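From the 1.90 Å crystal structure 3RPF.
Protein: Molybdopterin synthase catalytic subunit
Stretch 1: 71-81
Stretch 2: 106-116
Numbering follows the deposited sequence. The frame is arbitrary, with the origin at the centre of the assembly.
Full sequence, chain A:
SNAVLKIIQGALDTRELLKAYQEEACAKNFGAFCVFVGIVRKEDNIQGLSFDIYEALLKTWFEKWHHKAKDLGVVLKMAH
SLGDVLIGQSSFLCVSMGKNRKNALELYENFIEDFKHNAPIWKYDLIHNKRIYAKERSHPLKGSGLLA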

# COMPACT_ATOMS: atom_id res chain seq x y z
N ASP A 71 -8.09 -13.75 10.37
CA ASP A 71 -9.53 -14.03 10.27
C ASP A 71 -10.14 -13.59 8.95
O ASP A 71 -11.16 -14.11 8.53
CB ASP A 71 -10.27 -13.38 11.44
CG ASP A 71 -10.13 -14.18 12.72
OD1 ASP A 71 -9.72 -15.36 12.61
OD2 ASP A 71 -10.43 -13.63 13.81
N LEU A 72 -9.50 -12.63 8.28
CA LEU A 72 -10.01 -12.12 7.01
C LEU A 72 -9.25 -12.68 5.82
O LEU A 72 -9.43 -12.22 4.70
CB LEU A 72 -9.93 -10.59 6.97
CG LEU A 72 -10.84 -9.84 7.94
CD1 LEU A 72 -10.71 -8.35 7.71
CD2 LEU A 72 -12.27 -10.27 7.76
N GLY A 73 -8.41 -13.68 6.06
CA GLY A 73 -7.68 -14.31 4.97
C GLY A 73 -6.45 -13.53 4.54
O GLY A 73 -5.90 -13.77 3.47
N VAL A 74 -6.01 -12.60 5.38
CA VAL A 74 -4.87 -11.74 5.06
C VAL A 74 -3.67 -12.01 5.98
O VAL A 74 -3.82 -12.06 7.20
CB VAL A 74 -5.27 -10.27 5.18
CG1 VAL A 74 -4.05 -9.34 5.05
CG2 VAL A 74 -6.33 -9.93 4.12
N VAL A 75 -2.49 -12.17 5.39
CA VAL A 75 -1.24 -12.24 6.14
C VAL A 75 -0.67 -10.85 6.35
O VAL A 75 -0.35 -10.14 5.39
CB VAL A 75 -0.18 -13.07 5.43
CG1 VAL A 75 1.16 -12.97 6.18
CG2 VAL A 75 -0.62 -14.52 5.33
N LEU A 76 -0.54 -10.47 7.61
CA LEU A 76 -0.01 -9.15 7.94
C LEU A 76 1.24 -9.33 8.77
O LEU A 76 1.21 -9.95 9.83
CB LEU A 76 -1.06 -8.37 8.72
CG LEU A 76 -0.68 -6.95 9.18
CD1 LEU A 76 -0.45 -6.02 7.98
CD2 LEU A 76 -1.77 -6.39 10.09
N LYS A 77 2.36 -8.80 8.27
CA LYS A 77 3.62 -8.87 9.01
C LYS A 77 4.33 -7.55 8.96
O LYS A 77 4.06 -6.71 8.08
CB LYS A 77 4.52 -9.96 8.43
CG LYS A 77 3.87 -11.34 8.48
CD LYS A 77 4.78 -12.40 7.90
CE LYS A 77 4.16 -13.78 8.09
NZ LYS A 77 5.08 -14.86 7.63
N MSE A 78 5.25 -7.33 9.91
CA MSE A 78 6.00 -6.09 9.94
C MSE A 78 7.41 -6.29 10.48
O MSE A 78 7.73 -7.32 11.12
CB MSE A 78 5.26 -5.06 10.79
CG MSE A 78 5.24 -5.41 12.28
SE MSE A 78 4.78 -3.88 13.41
CE MSE A 78 6.48 -2.95 13.32
N ALA A 79 8.25 -5.30 10.22
CA ALA A 79 9.59 -5.25 10.77
C ALA A 79 9.86 -3.81 11.10
O ALA A 79 9.35 -2.92 10.43
CB ALA A 79 10.61 -5.74 9.77
N HIS A 80 10.66 -3.57 12.14
CA HIS A 80 10.97 -2.21 12.53
C HIS A 80 12.38 -2.17 13.09
O HIS A 80 12.82 -3.13 13.71
CB HIS A 80 9.96 -1.70 13.58
CG HIS A 80 9.89 -0.22 13.68
ND1 HIS A 80 10.93 0.55 14.16
CD2 HIS A 80 8.91 0.66 13.34
CE1 HIS A 80 10.60 1.83 14.12
NE2 HIS A 80 9.37 1.92 13.63
N SER A 81 13.08 -1.06 12.84
CA SER A 81 14.43 -0.88 13.36
C SER A 81 14.45 -0.52 14.84
O SER A 81 13.53 0.12 15.34
CB SER A 81 15.14 0.23 12.59
OG SER A 81 15.37 -0.13 11.24
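Stretch 2 (106-116) ELYENFIEDFK

A helix packed on a β-strand usually buries one stripe of its surface against every second residue of the strand, and the pairing of residues 106-116 with the strand of stretch 1 in this molybdopterin synthase subunit illustrates the principle with few complications. At the centre of the contact lies Phe111. Its side chain leaves the helix with chi1 near 180° (t), and the ring meets two successive inward-facing residues of the strand in different ways. Leu76, in the t,p rotamer, places a methyl group over one face of the ring: CD2 of Leu76 lies 3.9 Å from CD1 of Phe111 and 4.3 Å from the ring centroid, 28° off the normal, a CH-pi contact. Met78, present as selenomethionine, approaches the same ring at its edge, with its SE 3.9 Å from CZ of Phe111 and close to the ring plane.

The long side chain of Met78 also reaches the next aromatic residue of the helix. CE of Met78 lies 3.6 Å from CE1 of Phe115, while SE of Met78 stands 5.1 Å from the centroid of the Phe115 ring in a selenium-aromatic contact, the counterpart of a sulfur-aromatic one, oblique to the ring. Met78 thus touches two phenylalanines one helical turn apart.

This spacing follows from the backbone. Stretch 2 is helical throughout, and its amides bond to carbonyls four residues back, as in Phe111 N to Leu107 O (2.6 Å) and Phe115 N to Phe111 O (2.7 Å). Leu107, Phe111 and Phe115 therefore fall on one side of the helix, and all three direct their CA-to-CB bonds toward the strand. The extended strand answers with a two-residue repeat: Val74, Leu76, Met78 and His80 point toward the helix, whereas Val75 and Lys77 point away. Helix and strand run in broadly the same direction, crossing at -29° with a closest axial approach of 10.1 Å, so residues early in one element meet residues early in the other.

Toward the N-terminal ends, Leu107 has the largest area covered by the opposing stretch. Its CD1 packs 3.5 Å from CB of Val74, and the CA atoms of Val74 and Leu107 are 8.1 Å apart. The same CD1 atom of Leu107 lies 4.0 Å from CD1 of Leu72, which extends the apolar surface into the loop before the strand and, being exposed, forms its margin.

The other end of the contact brings in a polar side chain. CD2 of His80 comes within 3.5 Å of CZ of Phe115, and the two rings meet rim to rim, with centroids 5.9 Å apart and planes inclined at 32°; neither covers the face of the other. CD2 is the imidazole atom nearest the helix, and both nitrogens have partners outside this contact: ND1 of His80 donates to the backbone O of Ser81 (2.9 Å), and NE2 is bonded elsewhere in the structure. No hydrogen bond joins the two stretches. The 420 Å² they bury together rests on side-chain packing.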

# COMPACT_ATOMS: atom_id res chain seq x y z
N GLU A 106 -7.70 -2.94 2.76
CA GLU A 106 -8.40 -2.33 3.88
C GLU A 106 -7.59 -2.49 5.16
O GLU A 106 -7.41 -1.53 5.91
CB GLU A 106 -9.80 -2.94 4.06
N LEU A 107 -7.08 -3.69 5.42
CA LEU A 107 -6.25 -3.90 6.61
C LEU A 107 -4.99 -3.04 6.57
O LEU A 107 -4.54 -2.51 7.58
CB LEU A 107 -5.88 -5.36 6.75
CG LEU A 107 -6.97 -6.21 7.39
CD1 LEU A 107 -6.83 -7.65 6.96
CD2 LEU A 107 -6.88 -6.08 8.90
N TYR A 108 -4.42 -2.91 5.37
CA TYR A 108 -3.18 -2.16 5.18
C TYR A 108 -3.36 -0.72 5.63
O TYR A 108 -2.59 -0.22 6.45
CB TYR A 108 -2.84 -2.22 3.71
CG TYR A 108 -1.67 -1.41 3.19
CD1 TYR A 108 -0.37 -1.91 3.20
CD2 TYR A 108 -1.89 -0.19 2.56
CE1 TYR A 108 0.69 -1.18 2.66
CE2 TYR A 108 -0.85 0.54 2.02
CZ TYR A 108 0.43 0.05 2.06
OH TYR A 108 1.44 0.82 1.47
N GLU A 109 -4.39 -0.07 5.10
CA GLU A 109 -4.76 1.29 5.50
C GLU A 109 -5.00 1.38 7.00
O GLU A 109 -4.43 2.23 7.68
CB GLU A 109 -6.04 1.71 4.78
N ASN A 110 -5.86 0.51 7.51
CA ASN A 110 -6.25 0.56 8.91
C ASN A 110 -5.07 0.29 9.84
O ASN A 110 -4.89 0.96 10.86
CB ASN A 110 -7.39 -0.41 9.19
CG ASN A 110 -8.70 0.01 8.53
OD1 ASN A 110 -8.90 1.18 8.22
ND2 ASN A 110 -9.59 -0.95 8.33
N PHE A 111 -4.26 -0.70 9.49
CA PHE A 111 -3.09 -1.01 10.31
C PHE A 111 -2.11 0.15 10.40
O PHE A 111 -1.69 0.53 11.49
CB PHE A 111 -2.34 -2.22 9.77
CG PHE A 111 -1.03 -2.48 10.48
CD1 PHE A 111 -1.03 -2.96 11.78
CD2 PHE A 111 0.18 -2.24 9.85
CE1 PHE A 111 0.15 -3.20 12.45
CE2 PHE A 111 1.37 -2.47 10.53
CZ PHE A 111 1.35 -2.96 11.83
N ILE A 112 -1.73 0.71 9.25
CA ILE A 112 -0.71 1.75 9.25
C ILE A 112 -1.13 2.94 10.10
O ILE A 112 -0.31 3.51 10.82
CB ILE A 112 -0.35 2.20 7.80
CG1 ILE A 112 0.19 1.01 7.01
CG2 ILE A 112 0.70 3.32 7.84
CD1 ILE A 112 0.44 1.30 5.53
N GLU A 113 -2.41 3.30 10.03
CA GLU A 113 -2.93 4.42 10.81
C GLU A 113 -2.91 4.10 12.30
O GLU A 113 -2.50 4.93 13.12
CB GLU A 113 -4.35 4.77 10.35
CG GLU A 113 -5.06 5.87 11.17
CD GLU A 113 -4.47 7.26 10.97
OE1 GLU A 113 -3.40 7.39 10.34
OE2 GLU A 113 -5.09 8.24 11.45
N ASP A 114 -3.34 2.90 12.66
CA ASP A 114 -3.32 2.49 14.06
C ASP A 114 -1.88 2.43 14.57
O ASP A 114 -1.60 2.86 15.69
CB ASP A 114 -3.98 1.13 14.24
CG ASP A 114 -4.36 0.86 15.69
OD1 ASP A 114 -5.17 1.64 16.23
OD2 ASP A 114 -3.87 -0.11 16.29
N PHE A 115 -0.99 1.90 13.75
CA PHE A 115 0.41 1.80 14.10
C PHE A 115 1.00 3.17 14.46
O PHE A 115 1.62 3.34 15.51
CB PHE A 115 1.20 1.17 12.95
CG PHE A 115 2.69 1.15 13.18
CD1 PHE A 115 3.28 0.07 13.81
CD2 PHE A 115 3.49 2.21 12.79
CE1 PHE A 115 4.65 0.05 14.04
CE2 PHE A 115 4.86 2.19 13.02
CZ PHE A 115 5.43 1.10 13.64
N LYS A 116 0.82 4.14 13.58
CA LYS A 116 1.37 5.47 13.82
C LYS A 116 0.98 6.00 15.19
O LYS A 116 1.79 6.64 15.86
CB LYS A 116 0.91 6.44 12.74